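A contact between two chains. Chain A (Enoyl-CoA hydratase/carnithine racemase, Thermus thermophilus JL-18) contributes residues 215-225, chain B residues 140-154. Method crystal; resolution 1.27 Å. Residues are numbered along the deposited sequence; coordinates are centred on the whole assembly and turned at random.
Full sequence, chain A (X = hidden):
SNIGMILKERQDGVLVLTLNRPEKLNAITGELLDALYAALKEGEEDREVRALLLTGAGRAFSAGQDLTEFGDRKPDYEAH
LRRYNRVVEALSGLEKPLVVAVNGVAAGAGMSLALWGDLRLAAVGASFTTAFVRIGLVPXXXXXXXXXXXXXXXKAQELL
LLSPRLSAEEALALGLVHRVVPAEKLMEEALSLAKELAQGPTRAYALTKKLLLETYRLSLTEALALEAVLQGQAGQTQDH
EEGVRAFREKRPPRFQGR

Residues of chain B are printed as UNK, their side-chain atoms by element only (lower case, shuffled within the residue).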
# COMPACT_ATOMS: atom_id res chain seq x y z
N THR A 215 -2.94 -9.95 -3.75
CA THR A 215 -3.91 -9.23 -2.85
C THR A 215 -4.37 -7.91 -3.48
O THR A 215 -5.58 -7.50 -3.37
CB THR A 215 -3.31 -9.02 -1.44
OG1 THR A 215 -4.42 -8.42 -0.67
CG2 THR A 215 -2.06 -8.16 -1.51
N TYR A 216 -3.49 -7.16 -4.07
CA TYR A 216 -3.89 -5.78 -4.43
C TYR A 216 -4.82 -5.73 -5.65
O TYR A 216 -5.59 -4.78 -5.76
CB TYR A 216 -2.65 -4.91 -4.67
CG TYR A 216 -1.82 -4.69 -3.42
CD1 TYR A 216 -2.16 -3.74 -2.48
CD2 TYR A 216 -0.74 -5.51 -3.16
CE1 TYR A 216 -1.42 -3.56 -1.32
CE2 TYR A 216 -0.00 -5.35 -2.01
CZ TYR A 216 -0.31 -4.35 -1.12
OH TYR A 216 0.51 -4.19 -0.05
N ARG A 217 -4.73 -6.69 -6.55
CA ARG A 217 -5.54 -6.65 -7.78
C ARG A 217 -6.90 -7.31 -7.59
O ARG A 217 -7.68 -7.19 -8.51
CB ARG A 217 -4.78 -7.28 -8.93
CG ARG A 217 -4.63 -8.79 -8.85
CD ARG A 217 -3.92 -9.34 -10.04
NE ARG A 217 -4.90 -9.55 -11.08
CZ ARG A 217 -5.56 -10.68 -11.29
NH1 ARG A 217 -5.31 -11.75 -10.56
NH2 ARG A 217 -6.44 -10.73 -12.27
N LEU A 218 -7.11 -8.02 -6.50
CA LEU A 218 -8.41 -8.70 -6.29
C LEU A 218 -9.43 -7.81 -5.63
O LEU A 218 -9.10 -7.03 -4.75
CB LEU A 218 -8.19 -9.96 -5.46
CG LEU A 218 -7.26 -11.00 -6.09
CD1 LEU A 218 -7.25 -12.23 -5.19
CD2 LEU A 218 -7.72 -11.42 -7.49
N SER A 219 -10.68 -7.99 -6.02
CA SER A 219 -11.80 -7.48 -5.21
C SER A 219 -11.81 -8.25 -3.88
O SER A 219 -11.30 -9.38 -3.80
CB SER A 219 -13.09 -7.61 -5.92
OG SER A 219 -13.45 -8.98 -5.99
N LEU A 220 -12.45 -7.70 -2.88
CA LEU A 220 -12.64 -8.45 -1.64
C LEU A 220 -13.33 -9.78 -1.94
O LEU A 220 -12.93 -10.82 -1.39
CB LEU A 220 -13.40 -7.63 -0.63
CG LEU A 220 -13.69 -8.40 0.64
CD1 LEU A 220 -12.52 -8.85 1.41
CD2 LEU A 220 -14.68 -7.75 1.49
N THR A 221 -14.35 -9.77 -2.78
CA THR A 221 -15.06 -11.02 -3.11
C THR A 221 -14.10 -12.07 -3.70
O THR A 221 -14.11 -13.25 -3.28
CB THR A 221 -16.27 -10.72 -4.03
OG1 THR A 221 -17.14 -9.82 -3.34
CG2 THR A 221 -16.96 -11.98 -4.46
N GLU A 222 -13.27 -11.63 -4.62
CA GLU A 222 -12.32 -12.58 -5.23
C GLU A 222 -11.31 -13.04 -4.20
O GLU A 222 -10.89 -14.20 -4.24
CB GLU A 222 -11.62 -11.92 -6.41
CG GLU A 222 -12.50 -11.70 -7.61
CD GLU A 222 -11.95 -10.68 -8.61
OE1 GLU A 222 -11.09 -9.83 -8.27
OE2 GLU A 222 -12.42 -10.76 -9.75
N ALA A 223 -10.84 -12.16 -3.34
CA ALA A 223 -9.84 -12.52 -2.33
C ALA A 223 -10.44 -13.54 -1.36
O ALA A 223 -9.77 -14.52 -0.98
CB ALA A 223 -9.38 -11.31 -1.58
N LEU A 224 -11.69 -13.35 -0.94
CA LEU A 224 -12.35 -14.32 -0.07
C LEU A 224 -12.43 -15.69 -0.74
O LEU A 224 -12.25 -16.72 -0.08
CB LEU A 224 -13.70 -13.80 0.37
CG LEU A 224 -13.68 -12.61 1.32
CD1 LEU A 224 -15.10 -12.07 1.51
CD2 LEU A 224 -12.96 -12.91 2.63
N ALA A 225 -12.81 -15.74 -2.01
CA ALA A 225 -12.90 -17.01 -2.75
C ALA A 225 -11.54 -17.68 -2.83
O ALA A 225 -11.42 -18.89 -2.66
CB ALA A 225 -13.48 -16.75 -4.11
N UNK B 140 -7.15 -16.23 6.52
CA UNK B 140 -8.51 -16.24 5.96
C UNK B 140 -9.33 -15.12 6.56
O UNK B 140 -8.83 -14.28 7.31
o UNK B 140 -9.53 -19.43 7.51
o UNK B 140 -9.91 -17.37 8.26
c UNK B 140 -9.55 -18.18 7.36
c UNK B 140 -9.11 -17.66 6.01
N UNK B 141 -10.62 -15.16 6.25
CA UNK B 141 -11.59 -14.17 6.74
C UNK B 141 -11.17 -12.76 6.34
O UNK B 141 -11.50 -11.76 7.07
o UNK B 141 -12.06 -15.67 8.58
c UNK B 141 -11.80 -14.34 8.24
N UNK B 142 -10.55 -12.61 5.19
CA UNK B 142 -10.14 -11.34 4.65
C UNK B 142 -8.79 -10.84 5.15
O UNK B 142 -8.40 -9.74 4.72
N UNK B 143 -8.09 -11.61 5.99
CA UNK B 143 -6.82 -11.08 6.53
C UNK B 143 -5.82 -10.92 5.37
O UNK B 143 -4.96 -9.99 5.45
c UNK B 143 -4.58 -12.55 9.32
c UNK B 143 -6.28 -12.01 7.60
c UNK B 143 -5.30 -10.17 9.01
c UNK B 143 -5.02 -11.49 8.33
N UNK B 144 -5.84 -11.78 4.34
CA UNK B 144 -4.85 -11.62 3.26
C UNK B 144 -5.12 -10.34 2.43
O UNK B 144 -4.20 -9.87 1.78
o UNK B 144 -5.88 -12.92 1.48
c UNK B 144 -4.79 -12.83 2.36
N UNK B 145 -6.35 -9.87 2.44
CA UNK B 145 -6.78 -8.62 1.78
C UNK B 145 -6.37 -7.46 2.66
O UNK B 145 -5.70 -6.53 2.19
c UNK B 145 -9.40 -6.53 1.67
c UNK B 145 -8.26 -8.77 1.50
c UNK B 145 -9.72 -6.32 -1.06
c UNK B 145 -10.15 -5.29 -0.25
c UNK B 145 -9.08 -7.43 -0.49
c UNK B 145 -9.94 -5.40 1.12
c UNK B 145 -8.89 -7.55 0.87
N UNK B 146 -6.82 -7.47 3.90
CA UNK B 146 -6.64 -6.30 4.76
C UNK B 146 -5.22 -6.07 5.18
O UNK B 146 -4.78 -4.92 5.22
c UNK B 146 -8.99 -6.21 5.91
c UNK B 146 -7.50 -6.47 6.02
c UNK B 146 -9.60 -6.45 7.28
c UNK B 146 -9.28 -4.79 5.46
N UNK B 147 -4.48 -7.11 5.55
CA UNK B 147 -3.20 -6.84 6.22
C UNK B 147 -2.21 -6.09 5.35
O UNK B 147 -1.67 -5.10 5.85
c UNK B 147 -1.88 -7.13 8.95
c UNK B 147 -1.46 -7.93 7.75
c UNK B 147 -0.96 -9.29 8.19
c UNK B 147 -2.64 -8.13 6.80
N UNK B 148 -1.97 -6.49 4.09
CA UNK B 148 -1.02 -5.72 3.31
C UNK B 148 -1.48 -4.28 3.06
O UNK B 148 -0.64 -3.38 3.00
c UNK B 148 -2.50 -7.68 3.38
c UNK B 148 -0.90 -6.50 2.01
c UNK B 148 -1.57 -7.83 2.25
N UNK B 149 -2.80 -4.06 2.93
CA UNK B 149 -3.31 -2.68 2.73
C UNK B 149 -3.07 -1.84 4.00
O UNK B 149 -2.77 -0.62 3.90
n UNK B 149 -6.93 -4.07 -0.59
c UNK B 149 -5.09 -3.42 1.00
c UNK B 149 -4.83 -2.80 2.39
n UNK B 149 -5.84 -6.06 -0.62
c UNK B 149 -6.53 -3.77 0.76
n UNK B 149 -6.91 -5.34 -2.54
c UNK B 149 -6.51 -5.12 -1.28
N UNK B 150 -3.25 -2.43 5.19
CA UNK B 150 -3.15 -1.68 6.45
C UNK B 150 -1.70 -1.44 6.85
O UNK B 150 -1.45 -0.36 7.42
c UNK B 150 -6.06 -1.13 7.48
c UNK B 150 -5.97 -3.40 8.49
c UNK B 150 -5.41 -2.50 7.41
c UNK B 150 -3.90 -2.41 7.56
N UNK B 151 -0.78 -2.37 6.63
CA UNK B 151 0.57 -2.29 7.22
C UNK B 151 1.64 -2.31 6.11
O UNK B 151 2.79 -2.14 6.46
c UNK B 151 0.87 -3.38 8.28
c UNK B 151 0.96 -4.78 7.68
c UNK B 151 -0.16 -3.38 9.40
N UNK B 152 1.26 -2.48 4.85
CA UNK B 152 2.19 -2.62 3.72
C UNK B 152 2.67 -4.06 3.57
O UNK B 152 2.59 -4.87 4.50
N UNK B 153 3.20 -4.39 2.40
CA UNK B 153 3.58 -5.79 2.11
C UNK B 153 4.74 -6.24 3.01
O UNK B 153 4.77 -7.42 3.41
c UNK B 153 4.87 -7.27 -1.23
c UNK B 153 4.42 -7.28 0.22
c UNK B 153 3.94 -5.91 0.64
c UNK B 153 3.37 -8.35 0.46
N UNK B 154 5.70 -5.38 3.29
CA UNK B 154 6.89 -5.83 4.04
C UNK B 154 6.50 -6.31 5.43
O UNK B 154 6.90 -7.41 5.86
c UNK B 154 7.90 -4.71 4.13
O HOH W 1 0.41 -1.66 0.57

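Position 140 carries two carbons, the second bearing two oxygens, and touches nothing on chain A: D140(B). Position 141 has one carbon and one oxygen; that oxygen donates to OD1 of D140(B), making it S141(B). Position 142 has no side-chain atoms. Its phi of 85° would jam a CB against the preceding carbonyl O, and its N lies 3.5 Å from L224(A) CD2; this is G142(B), the N-cap of the following helix. Position 143, four carbons forked at the second and out of reach of chain A, is L143(B), with leucine rather than isoleucine fixed by the fork.

Position 144 has one carbon and one oxygen, hence S144(B); its backbone O, not its side chain, meets chain A, accepting from T215(A) OG1 at 2.9 Å. Position 145 shows one carbon followed by a six-carbon ring without a hydroxyl: F145(B). L220(A) CD1 sits 4.0 Å from the ring centroid, 17° off the normal, a CH-pi contact over one face, while A223(A) CB is 4.0 Å from F145(B) CD2. L218(A) O lies at the ring edge, 3.8 Å from F145(B) CE2.

Positions 146 and 147 each have four carbons forked at the second and make no contact: L146(B) and L147(B). Position 148 has three carbons closing a ring onto the backbone N, which defines P148(B) and leaves that N without a hydrogen to donate, where the helix kinks. Its CB packs 3.8 Å from Y216(A) CZ. Position 149 is three carbons, a nitrogen, then a carbon with two more nitrogens: R149(B). Its NH2 donates to T215(A) O at 2.7 Å and 158°; its NH1 donates to T215(A) OG1 at 2.8 Å.

Position 150, again a four-carbon fork, is L150(B); position 151, one carbon carrying two, is V151(B). Neither reaches chain A. Position 152 lacks a side chain and has positive phi, as suits G152(B). Position 153, four carbons forked at the second, is L153(B), whose CB lies 3.9 Å from Y216(A) OH. Position 154, a single carbon, is A154(B).

The contact centres on T215(A). Its OG1 donates to S144(B) O while accepting from R149(B) NH1, so one hydroxyl links backbone and side chain of the same helix. R149(B) NH1 also donates to F145(B) O at 2.9 Å, tying the guanidinium to its own helix. Around this polar core, F145(B) packs against L220(A) and A223(A), and Y216(A) against P148(B). A water 2.6 Å from Y216(A) OH donates to P148(B) O at 3.2 Å, bridging the chains.

Chain B, residues 140-154: DSGLSFLLPRLVGLA
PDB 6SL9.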